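Local coordinates for protein outer membrane porin F (Pseudomonas aeruginosa, PDB 4RLC) that forms an eight-stranded beta-barrel in the outer membrane with its N-terminal domain and, as a porin, probably serves the passage of small molecules, at residues Ser20-Ala25 / Gly133-Phe138; Thr53-Leu58 / Gly98-Val103; Ser85-Tyr90 / Met127-Ala132. One frame throughout, in Å; residues are numbered along the deposited sequence. Where two conformers were deposited one is given.

Contact 1. Residues Ser20-Ala25 / Gly133-Phe138; sequences SVEIEA and GLKYYF. With C8E ((hydroxyethyloxy)tri(ethyloxy)octane), chain B; C8E ((hydroxyethyloxy)tri(ethyloxy)octane), chain C.
The phenol ring of Y137 has E22 OE2 at its edge, close to the ring plane at the hydroxyl end, and the planes of ring and carboxylate are turned 45° apart. Y137 OH donates to E22 OE2 over a very short 2.5 Å, while E22 OE1 takes the ammonium of K135 in a salt bridge, NZ to OE1 2.7 Å, through its syn lone pair. OE1 takes K135 and OE2 takes Y137 and, from the C-terminal strand, N174, which together fix the carboxylate's rotation. The E22 chain runs extended beyond CG and points inward from strand 21-30, whereas K135 and Y137 reach it from the opposite direction, from strand 120-137. These strands are not neighbours in the sheet; with E22 and Y137 CA atoms 11.7 Å apart, the side chains span the interior of the closed antiparallel barrel. K135 bends at chi3 (71°), bringing NZ to OE1, and a water links NZ to E24 OE1, 3.0 Å from each. E57 forms a second salt bridge with K135, and F143 offers it a cation-pi contact. The nearby carboxylate of E57 would tend to raise the cost of a charge on buried E22, and the lysine and the donors on OE2 would tend to offset it.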
loop_
_atom_site.group_PDB
_atom_site.type_symbol
_atom_site.label_atom_id
_atom_site.label_comp_id
_atom_site.label_asym_id
_atom_site.label_seq_id
_atom_site.Cartn_x
_atom_site.Cartn_y
_atom_site.Cartn_z
ATOM N N SER A 20 9.299 -5.894 -15.028
ATOM C CA SER A 20 8.007 -5.316 -15.322
ATOM C C SER A 20 7.663 -4.205 -14.314
ATOM O O SER A 20 8.271 -4.120 -13.232
ATOM C CB SER A 20 6.908 -6.384 -15.368
ATOM O OG SER A 20 6.641 -6.900 -14.071
ATOM N N VAL A 21 6.754 -3.321 -14.708
ATOM C CA VAL A 21 6.271 -2.214 -13.894
ATOM C C VAL A 21 4.790 -2.322 -13.670
ATOM O O VAL A 21 4.072 -2.781 -14.545
ATOM C CB VAL A 21 6.607 -0.838 -14.526
ATOM C CG1 VAL A 21 6.033 0.294 -13.689
ATOM C CG2 VAL A 21 8.105 -0.693 -14.573
ATOM N N GLU A 22 4.314 -1.897 -12.500
ATOM C CA GLU A 22 2.912 -1.889 -12.165
ATOM C C GLU A 22 2.493 -0.532 -11.688
ATOM O O GLU A 22 3.230 0.136 -10.932
ATOM C CB GLU A 22 2.556 -2.937 -11.044
ATOM C CG GLU A 22 2.479 -4.285 -11.629
ATOM C CD GLU A 22 2.120 -5.420 -10.658
ATOM O OE1 GLU A 22 2.001 -5.231 -9.429
ATOM O OE2 GLU A 22 2.004 -6.496 -11.230
ATOM N N ILE A 23 1.362 -0.062 -12.182
ATOM C CA ILE A 23 0.709 1.101 -11.663
ATOM C C ILE A 23 -0.601 0.662 -11.040
ATOM O O ILE A 23 -1.323 -0.128 -11.625
ATOM C CB ILE A 23 0.318 2.047 -12.797
ATOM C CG1 ILE A 23 1.542 2.283 -13.652
ATOM C CG2 ILE A 23 -0.259 3.325 -12.244
ATOM C CD1 ILE A 23 2.509 3.078 -12.977
ATOM N N GLU A 24 -0.895 1.206 -9.862
ATOM C CA GLU A 24 -2.066 0.733 -9.064
ATOM C C GLU A 24 -2.812 1.861 -8.436
ATOM O O GLU A 24 -2.177 2.894 -8.047
ATOM C CB GLU A 24 -1.538 -0.205 -7.945
ATOM C CG GLU A 24 -2.606 -0.804 -7.061
ATOM C CD GLU A 24 -1.982 -1.746 -6.027
ATOM O OE1 GLU A 24 -0.989 -2.408 -6.360
ATOM O OE2 GLU A 24 -2.489 -1.796 -4.884
ATOM N N ALA A 25 -4.139 1.717 -8.249
ATOM C CA ALA A 25 -4.959 2.626 -7.470
ATOM C C ALA A 25 -5.454 1.785 -6.313
ATOM O O ALA A 25 -5.749 0.645 -6.533
ATOM C CB ALA A 25 -6.148 3.205 -8.206
ATOM N N GLY A 133 -1.610 -9.986 1.304
ATOM C CA GLY A 133 -2.777 -9.845 0.448
ATOM C C GLY A 133 -2.848 -10.834 -0.680
ATOM O O GLY A 133 -2.047 -11.771 -0.789
ATOM N N LEU A 134 -3.870 -10.615 -1.520
ATOM C CA LEU A 134 -4.138 -11.489 -2.672
ATOM C C LEU A 134 -4.155 -10.581 -3.905
ATOM O O LEU A 134 -4.905 -9.588 -3.913
ATOM C CB LEU A 134 -5.470 -12.122 -2.516
ATOM C CG LEU A 134 -5.522 -13.074 -1.302
ATOM C CD1 LEU A 134 -6.930 -13.602 -1.175
ATOM C CD2 LEU A 134 -4.519 -14.183 -1.446
ATOM N N LYS A 135 -3.373 -10.913 -4.922
ATOM C CA LYS A 135 -3.437 -10.186 -6.209
ATOM C C LYS A 135 -3.862 -11.194 -7.237
ATOM O O LYS A 135 -3.215 -12.249 -7.388
ATOM C CB LYS A 135 -2.085 -9.551 -6.600
ATOM C CG LYS A 135 -1.687 -8.393 -5.737
ATOM C CD LYS A 135 -0.215 -8.011 -5.972
ATOM C CE LYS A 135 0.012 -7.373 -7.310
ATOM N NZ LYS A 135 1.383 -6.694 -7.259
ATOM N N TYR A 136 -4.956 -10.934 -7.953
ATOM C CA TYR A 136 -5.425 -11.840 -8.947
ATOM C C TYR A 136 -5.283 -11.144 -10.297
ATOM O O TYR A 136 -5.993 -10.229 -10.591
ATOM C CB TYR A 136 -6.858 -12.290 -8.722
ATOM C CG TYR A 136 -7.187 -13.550 -9.465
ATOM C CD1 TYR A 136 -7.273 -13.577 -10.820
ATOM C CD2 TYR A 136 -7.366 -14.765 -8.817
ATOM C CE1 TYR A 136 -7.536 -14.727 -11.549
ATOM C CE2 TYR A 136 -7.610 -15.902 -9.538
ATOM C CZ TYR A 136 -7.749 -15.875 -10.905
ATOM O OH TYR A 136 -7.987 -17.048 -11.595
ATOM N N TYR A 137 -4.341 -11.684 -11.077
ATOM C CA TYR A 137 -4.146 -11.266 -12.476
ATOM C C TYR A 137 -5.184 -12.027 -13.294
ATOM O O TYR A 137 -5.026 -13.185 -13.648
ATOM C CB TYR A 137 -2.719 -11.571 -12.948
ATOM C CG TYR A 137 -1.670 -10.787 -12.222
ATOM C CD1 TYR A 137 -1.155 -11.231 -11.009
ATOM C CD2 TYR A 137 -1.123 -9.586 -12.747
ATOM C CE1 TYR A 137 -0.181 -10.513 -10.333
ATOM C CE2 TYR A 137 -0.132 -8.874 -12.074
ATOM C CZ TYR A 137 0.397 -9.340 -10.887
ATOM O OH TYR A 137 1.370 -8.622 -10.163
ATOM N N PHE A 138 -6.236 -11.306 -13.687
ATOM C CA PHE A 138 -7.290 -11.847 -14.532
ATOM C C PHE A 138 -7.114 -11.680 -16.007
ATOM O O PHE A 138 -7.855 -12.307 -16.763
ATOM C CB PHE A 138 -8.651 -11.337 -14.016
ATOM C CG PHE A 138 -8.789 -9.843 -14.054
ATOM C CD1 PHE A 138 -9.141 -9.226 -15.236
ATOM C CD2 PHE A 138 -8.553 -9.073 -12.958
ATOM C CE1 PHE A 138 -9.287 -7.844 -15.293
ATOM C CE2 PHE A 138 -8.605 -7.671 -13.022
ATOM C CZ PHE A 138 -9.040 -7.084 -14.202
HETATM C C1 C8E B . -7.354 -10.462 2.739
HETATM C C2 C8E B . -6.458 -11.579 2.235
HETATM C C3 C8E B . -5.246 -11.897 3.098
HETATM C C4 C8E B . -4.383 -12.905 2.365
HETATM C C5 C8E B . -3.223 -13.539 3.106
HETATM C C6 C8E B . -2.374 -14.337 2.116
HETATM C C7 C8E B . -0.895 -14.503 2.474
HETATM C C8 C8E B . -0.200 -15.384 1.431
HETATM O O9 C8E B . 1.068 -15.922 1.845
HETATM C C10 C8E B . 1.474 -17.266 1.466
HETATM C C11 C8E B . 0.895 -17.948 0.229
HETATM O O12 C8E B . 1.438 -19.267 0.315
HETATM C C13 C8E B . 1.459 -20.155 -0.799
HETATM C C14 C8E B . 0.110 -20.346 -1.445
HETATM O O15 C8E B . 0.156 -19.396 -2.523
HETATM C C1 C8E C . 4.479 11.948 -2.803
HETATM C C2 C8E C . 5.305 10.893 -3.496
HETATM C C3 C8E C . 4.626 10.280 -4.728
HETATM C C4 C8E C . 4.880 8.781 -4.714
HETATM C C5 C8E C . 4.360 8.011 -5.920
HETATM C C6 C8E C . 2.930 8.272 -6.326
HETATM C C7 C8E C . 2.478 7.156 -7.258
HETATM C C8 C8E C . 1.093 7.353 -7.863
HETATM O O9 C8E C . 1.053 6.645 -9.121
HETATM C C10 C8E C . -0.158 5.963 -9.496
HETATM C C11 C8E C . -1.139 6.862 -10.253
HETATM O O12 C8E C . -2.219 6.117 -10.869
HETATM C C13 C8E C . -3.310 5.779 -10.008
HETATM C C14 C8E C . -4.210 6.983 -9.744
HETATM O O15 C8E C . -4.555 7.034 -8.356
HETATM C C16 C8E C . -5.638 7.899 -8.029
HETATM C C17 C8E C . -6.428 7.219 -6.942
HETATM O O18 C8E C . -7.028 8.176 -6.091
HETATM O O HOH W 1 0.924 -4.436 -5.358
#

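Contact 2. Residues Thr53-Leu58 / Gly98-Val103; sequences TDDVEL and GLRPYV. With C8E ((hydroxyethyloxy)tri(ethyloxy)octane), chain B.
An ST turn and ST motif at T53, in the turn leading into strand 56-66, present D54 and D55 to the guanidinium of R100 on strand 98-115. T53 OG1 accepts from both D55 N, at 3.0 Å, and V56 N, at 2.9 Å, so a single hydroxyl oxygen holds the turn that carries D54 O and the D55 side chain. The straighter bond goes to a main-chain acceptor: R100 NH2 donates to D54 O at 2.9 Å, with an N-H...O angle of 164° and the oxygen essentially in the guanidinium plane; NH1 adds a weak bond to the same oxygen. NH1 also forms a salt bridge with D55 OD1 at 2.8 Å; as a hydrogen bond this is weak, because the N-H...O angle is 129°. Both oxygens therefore occupy the guanidinium edge, yet the D55 carboxylate plane stands 70° from that of the arginine, a one-oxygen contact and not a bidentate bridge. In the antiparallel barrel, strand 80-91 runs between strands 56-66 and 98-115, and R100 reaches past it near the strand ends, its chain bent at chi3. F92 O accepts from NE and G93 O from NH1, so carbonyl oxygens supplement the single carboxylate around this cation. D54 turns its own carboxylate away, to the backbone N of Q18. Beyond R100, P101 CG meets O15 of C8E (chain B) at 3.3 Å.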
loop_
_atom_site.group_PDB
_atom_site.type_symbol
_atom_site.label_atom_id
_atom_site.label_comp_id
_atom_site.label_asym_id
_atom_site.label_seq_id
_atom_site.Cartn_x
_atom_site.Cartn_y
_atom_site.Cartn_z
ATOM N N THR A 53 12.784 -9.065 -9.302
ATOM C CA THR A 53 12.859 -10.383 -9.819
ATOM C C THR A 53 11.441 -10.805 -10.274
ATOM O O THR A 53 10.515 -9.975 -10.272
ATOM C CB THR A 53 13.340 -11.378 -8.712
ATOM O OG1 THR A 53 12.273 -11.557 -7.726
ATOM C CG2 THR A 53 14.610 -10.916 -8.023
ATOM N N ASP A 54 11.241 -12.084 -10.609
ATOM C CA ASP A 54 9.864 -12.548 -10.913
ATOM C C ASP A 54 8.936 -12.451 -9.699
ATOM O O ASP A 54 7.712 -12.414 -9.885
ATOM C CB ASP A 54 9.827 -13.981 -11.418
ATOM C CG ASP A 54 10.324 -14.151 -12.859
ATOM O OD1 ASP A 54 10.586 -13.171 -13.610
ATOM O OD2 ASP A 54 10.435 -15.348 -13.236
ATOM N N ASP A 55 9.500 -12.413 -8.493
ATOM C CA ASP A 55 8.693 -12.467 -7.297
ATOM C C ASP A 55 8.747 -11.236 -6.423
ATOM O O ASP A 55 7.815 -10.997 -5.682
ATOM C CB ASP A 55 9.118 -13.670 -6.413
ATOM C CG ASP A 55 9.078 -15.022 -7.135
ATOM O OD1 ASP A 55 8.192 -15.197 -7.972
ATOM O OD2 ASP A 55 9.912 -15.912 -6.751
ATOM N N VAL A 56 9.860 -10.440 -6.499
ATOM C CA VAL A 56 10.077 -9.341 -5.597
ATOM C C VAL A 56 9.812 -8.023 -6.309
ATOM O O VAL A 56 10.444 -7.739 -7.360
ATOM C CB VAL A 56 11.520 -9.339 -5.105
ATOM C CG1 VAL A 56 11.752 -8.148 -4.183
ATOM C CG2 VAL A 56 11.799 -10.646 -4.392
ATOM N N GLU A 57 8.925 -7.224 -5.727
ATOM C CA GLU A 57 8.579 -5.946 -6.267
ATOM C C GLU A 57 8.924 -4.863 -5.212
ATOM O O GLU A 57 8.696 -5.053 -3.983
ATOM C CB GLU A 57 7.099 -5.920 -6.555
ATOM C CG GLU A 57 6.512 -4.597 -7.051
ATOM C CD GLU A 57 4.989 -4.541 -7.096
ATOM O OE1 GLU A 57 4.248 -5.474 -6.651
ATOM O OE2 GLU A 57 4.509 -3.437 -7.562
ATOM N N LEU A 58 9.495 -3.752 -5.679
ATOM C CA LEU A 58 9.671 -2.574 -4.869
ATOM C C LEU A 58 8.573 -1.587 -5.288
ATOM O O LEU A 58 8.340 -1.404 -6.481
ATOM C CB LEU A 58 11.046 -1.950 -5.142
ATOM C CG LEU A 58 12.242 -2.798 -4.767
ATOM C CD1 LEU A 58 13.502 -1.943 -4.827
ATOM C CD2 LEU A 58 12.043 -3.399 -3.385
ATOM N N GLY A 98 -3.655 -15.556 -13.016
ATOM C CA GLY A 98 -3.992 -16.371 -11.811
ATOM C C GLY A 98 -3.675 -15.606 -10.549
ATOM O O GLY A 98 -3.407 -14.398 -10.524
ATOM N N LEU A 99 -3.602 -16.349 -9.446
ATOM C CA LEU A 99 -3.558 -15.745 -8.137
ATOM C C LEU A 99 -2.102 -15.717 -7.659
ATOM O O LEU A 99 -1.397 -16.758 -7.696
ATOM C CB LEU A 99 -4.402 -16.642 -7.137
ATOM C CG LEU A 99 -4.395 -16.193 -5.687
ATOM C CD1 LEU A 99 -5.190 -14.901 -5.486
ATOM C CD2 LEU A 99 -4.905 -17.326 -4.763
ATOM N N ARG A 100 -1.711 -14.576 -7.132
ATOM C CA ARG A 100 -0.425 -14.375 -6.474
ATOM C C ARG A 100 -0.671 -13.771 -5.163
ATOM O O ARG A 100 -0.787 -12.544 -4.950
ATOM C CB ARG A 100 0.547 -13.463 -7.345
ATOM C CG ARG A 100 0.835 -14.005 -8.711
ATOM C CD ARG A 100 2.106 -13.344 -9.298
ATOM N NE ARG A 100 3.262 -14.068 -8.713
ATOM C CZ ARG A 100 4.531 -13.754 -8.957
ATOM N NH1 ARG A 100 5.498 -14.478 -8.438
ATOM N NH2 ARG A 100 4.832 -12.733 -9.762
ATOM N N PRO A 101 -0.781 -14.635 -4.127
ATOM C CA PRO A 101 -0.732 -14.051 -2.815
ATOM C C PRO A 101 0.602 -13.345 -2.569
ATOM O O PRO A 101 1.605 -13.731 -3.201
ATOM C CB PRO A 101 -0.872 -15.281 -1.899
ATOM C CG PRO A 101 -1.320 -16.433 -2.775
ATOM C CD PRO A 101 -0.713 -16.088 -4.123
ATOM N N TYR A 102 0.643 -12.421 -1.605
ATOM C CA TYR A 102 1.876 -11.765 -1.267
ATOM C C TYR A 102 1.984 -11.398 0.194
ATOM O O TYR A 102 1.021 -11.306 0.939
ATOM C CB TYR A 102 2.010 -10.470 -2.155
ATOM C CG TYR A 102 1.052 -9.347 -1.764
ATOM C CD1 TYR A 102 1.340 -8.493 -0.714
ATOM C CD2 TYR A 102 -0.210 -9.169 -2.414
ATOM C CE1 TYR A 102 0.433 -7.524 -0.313
ATOM C CE2 TYR A 102 -1.087 -8.192 -2.008
ATOM C CZ TYR A 102 -0.756 -7.370 -0.990
ATOM O OH TYR A 102 -1.628 -6.441 -0.534
ATOM N N VAL A 103 3.230 -11.170 0.581
ATOM C CA VAL A 103 3.568 -10.537 1.857
ATOM C C VAL A 103 4.499 -9.328 1.594
ATOM O O VAL A 103 5.166 -9.272 0.606
ATOM C CB VAL A 103 4.232 -11.531 2.824
ATOM C CG1 VAL A 103 3.267 -12.629 3.189
ATOM C CG2 VAL A 103 5.522 -12.125 2.274
HETATM C C1 C8E B . -7.354 -10.462 2.739
HETATM C C2 C8E B . -6.458 -11.579 2.235
HETATM C C3 C8E B . -5.246 -11.897 3.098
HETATM C C4 C8E B . -4.383 -12.905 2.365
HETATM C C5 C8E B . -3.223 -13.539 3.106
HETATM C C6 C8E B . -2.374 -14.337 2.116
HETATM C C7 C8E B . -0.895 -14.503 2.474
HETATM C C8 C8E B . -0.200 -15.384 1.431
HETATM O O9 C8E B . 1.068 -15.922 1.845
HETATM C C10 C8E B . 1.474 -17.266 1.466
HETATM C C11 C8E B . 0.895 -17.948 0.229
HETATM O O12 C8E B . 1.438 -19.267 0.315
HETATM C C13 C8E B . 1.459 -20.155 -0.799
HETATM C C14 C8E B . 0.110 -20.346 -1.445
HETATM O O15 C8E B . 0.156 -19.396 -2.523
#

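Contact 3. Residues Ser85-Tyr90 / Met127-Ala132; sequences SLDAIY and MANIGA
N129 and D87 meet through the amide nitrogen and one carboxylate oxygen: ND2 donates to D87 OD1 at 3.1 Å, with an N-H...O angle of 163°. The bond uses the syn lone pair of OD1, and that oxygen lies close to the N129 amide plane. Carboxylate and amide planes are nearly coplanar, 23° apart, although the two side chains cross at about a right angle. S85 OG lies 2.8 Å from N129 ND2. The serine donates from OG to D87 OD2 over a very short 2.5 Å, so each carboxylate oxygen accepts from a different group.

This S85-to-D87 bond links residues two apart on strand 80-91, which in an extended strand turn to the same side of the sheet. The first torsion of S85 (chi1 -174°) sets OG anti to the backbone N, from where it reaches the carboxylate. From strand 120-137, N129 points back toward D87, the two CA atoms being 7.8 Å apart. All three side chains point to the interior of the barrel, where they form a small polar network across an intervening strand, 98-115; A108 on it touches both S85 and N129. On the next strand round the barrel, Q151 packs against N129.

The amide N-H and the hydroxyl directed at its two oxygens are consistent with D87 being ionised, its carboxylate held in its rotation by neutral donors without a cationic partner across these two segments.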
loop_
_atom_site.group_PDB
_atom_site.type_symbol
_atom_site.label_atom_id
_atom_site.label_comp_id
_atom_site.label_asym_id
_atom_site.label_seq_id
_atom_site.Cartn_x
_atom_site.Cartn_y
_atom_site.Cartn_z
ATOM N N SER A 85 4.850 5.733 1.140
ATOM C CA SER A 85 5.403 4.490 1.621
ATOM C C SER A 85 6.306 3.826 0.591
ATOM O O SER A 85 6.092 3.971 -0.624
ATOM C CB SER A 85 4.222 3.580 1.940
ATOM O OG SER A 85 4.636 2.405 2.524
ATOM N N LEU A 86 7.349 3.183 1.063
ATOM C CA LEU A 86 8.213 2.370 0.225
ATOM C C LEU A 86 8.167 0.994 0.822
ATOM O O LEU A 86 8.582 0.775 2.009
ATOM C CB LEU A 86 9.682 2.886 0.203
ATOM C CG LEU A 86 10.667 2.178 -0.766
ATOM C CD1 LEU A 86 10.277 2.326 -2.220
ATOM C CD2 LEU A 86 12.060 2.780 -0.622
ATOM N N ASP A 87 7.773 0.038 -0.026
ATOM C CA ASP A 87 7.561 -1.344 0.454
ATOM C C ASP A 87 8.215 -2.336 -0.488
ATOM O O ASP A 87 8.287 -2.144 -1.684
ATOM C CB ASP A 87 6.068 -1.673 0.579
ATOM C CG ASP A 87 5.373 -0.794 1.603
ATOM O OD1 ASP A 87 5.358 -1.149 2.810
ATOM O OD2 ASP A 87 4.854 0.306 1.186
ATOM N N ALA A 88 8.713 -3.438 0.107
ATOM C CA ALA A 88 9.119 -4.611 -0.632
ATOM C C ALA A 88 8.080 -5.675 -0.544
ATOM O O ALA A 88 7.664 -6.059 0.593
ATOM C CB ALA A 88 10.408 -5.127 -0.049
ATOM N N ILE A 89 7.695 -6.232 -1.694
ATOM C CA ILE A 89 6.586 -7.175 -1.748
ATOM C C ILE A 89 7.069 -8.495 -2.371
ATOM O O ILE A 89 7.724 -8.501 -3.419
ATOM C CB ILE A 89 5.472 -6.576 -2.612
ATOM C CG1 ILE A 89 4.961 -5.298 -1.960
ATOM C CG2 ILE A 89 4.337 -7.590 -2.702
ATOM C CD1 ILE A 89 5.614 -4.080 -2.560
ATOM N N TYR A 90 6.888 -9.589 -1.635
ATOM C CA TYR A 90 7.217 -10.875 -2.129
ATOM C C TYR A 90 5.945 -11.560 -2.597
ATOM O O TYR A 90 5.035 -11.773 -1.767
ATOM C CB TYR A 90 7.891 -11.763 -1.008
ATOM C CG TYR A 90 8.209 -13.141 -1.581
ATOM C CD1 TYR A 90 9.293 -13.336 -2.424
ATOM C CD2 TYR A 90 7.355 -14.188 -1.384
ATOM C CE1 TYR A 90 9.551 -14.550 -2.974
ATOM C CE2 TYR A 90 7.578 -15.420 -1.946
ATOM C CZ TYR A 90 8.683 -15.622 -2.713
ATOM O OH TYR A 90 8.839 -16.854 -3.258
ATOM N N MET A 127 6.806 5.251 10.255
ATOM C CA MET A 127 6.235 4.022 10.833
ATOM C C MET A 127 6.734 2.835 9.989
ATOM O O MET A 127 7.240 3.007 8.887
ATOM C CB MET A 127 4.721 4.116 10.786
ATOM C CG MET A 127 4.180 5.285 11.579
ATOM S SD MET A 127 2.399 5.366 11.330
ATOM C CE MET A 127 2.271 5.044 9.587
ATOM N N ALA A 128 6.682 1.651 10.576
ATOM C CA ALA A 128 7.028 0.436 9.873
ATOM C C ALA A 128 5.752 -0.179 9.399
ATOM O O ALA A 128 4.729 -0.121 10.127
ATOM C CB ALA A 128 7.721 -0.534 10.809
ATOM N N ASN A 129 5.810 -0.850 8.260
ATOM C CA ASN A 129 4.631 -1.476 7.648
ATOM C C ASN A 129 4.823 -2.941 7.522
ATOM O O ASN A 129 5.879 -3.351 7.155
ATOM C CB ASN A 129 4.417 -1.027 6.189
ATOM C CG ASN A 129 4.234 0.419 6.052
ATOM O OD1 ASN A 129 3.740 1.078 6.977
ATOM N ND2 ASN A 129 4.639 0.964 4.903
ATOM N N ILE A 130 3.785 -3.748 7.805
ATOM C CA ILE A 130 3.832 -5.104 7.383
ATOM C C ILE A 130 2.462 -5.380 6.746
ATOM O O ILE A 130 1.445 -4.784 7.127
ATOM C CB ILE A 130 4.116 -6.041 8.599
ATOM C CG1 ILE A 130 4.198 -7.482 8.157
ATOM C CG2 ILE A 130 3.064 -5.888 9.673
ATOM C CD1 ILE A 130 5.293 -8.236 8.843
ATOM N N GLY A 131 2.434 -6.277 5.782
ATOM C CA GLY A 131 1.189 -6.610 5.147
ATOM C C GLY A 131 1.157 -7.913 4.444
ATOM O O GLY A 131 2.186 -8.571 4.208
ATOM N N ALA A 132 -0.050 -8.272 4.036
ATOM C CA ALA A 132 -0.239 -9.446 3.217
ATOM C C ALA A 132 -1.516 -9.244 2.360
ATOM O O ALA A 132 -2.427 -8.462 2.662
ATOM C CB ALA A 132 -0.431 -10.713 4.108
#

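From the N terminus, strand 21-30 enters contact 1, which closes the longest loop when the chain reaches 133-138 near the end of strand 120-137. Contact 2, joining 53-58 to 98-103, is nested inside that loop, and so is contact 3, joining 85-90 to 127-132. Contacts 2 and 3 cross, since their segments alternate along the chain. Probable backbone hydrogen bonds carry one contact into the next: K135 O with R100 N connects contacts 1 and 2, while E57 O with I89 N connects contacts 2 and 3. Together they tie strand 21-30, the turn before strand 56-66, and strands 80-91, 98-115 and 120-137 of one closed barrel through bonds between segments that are not neighbours.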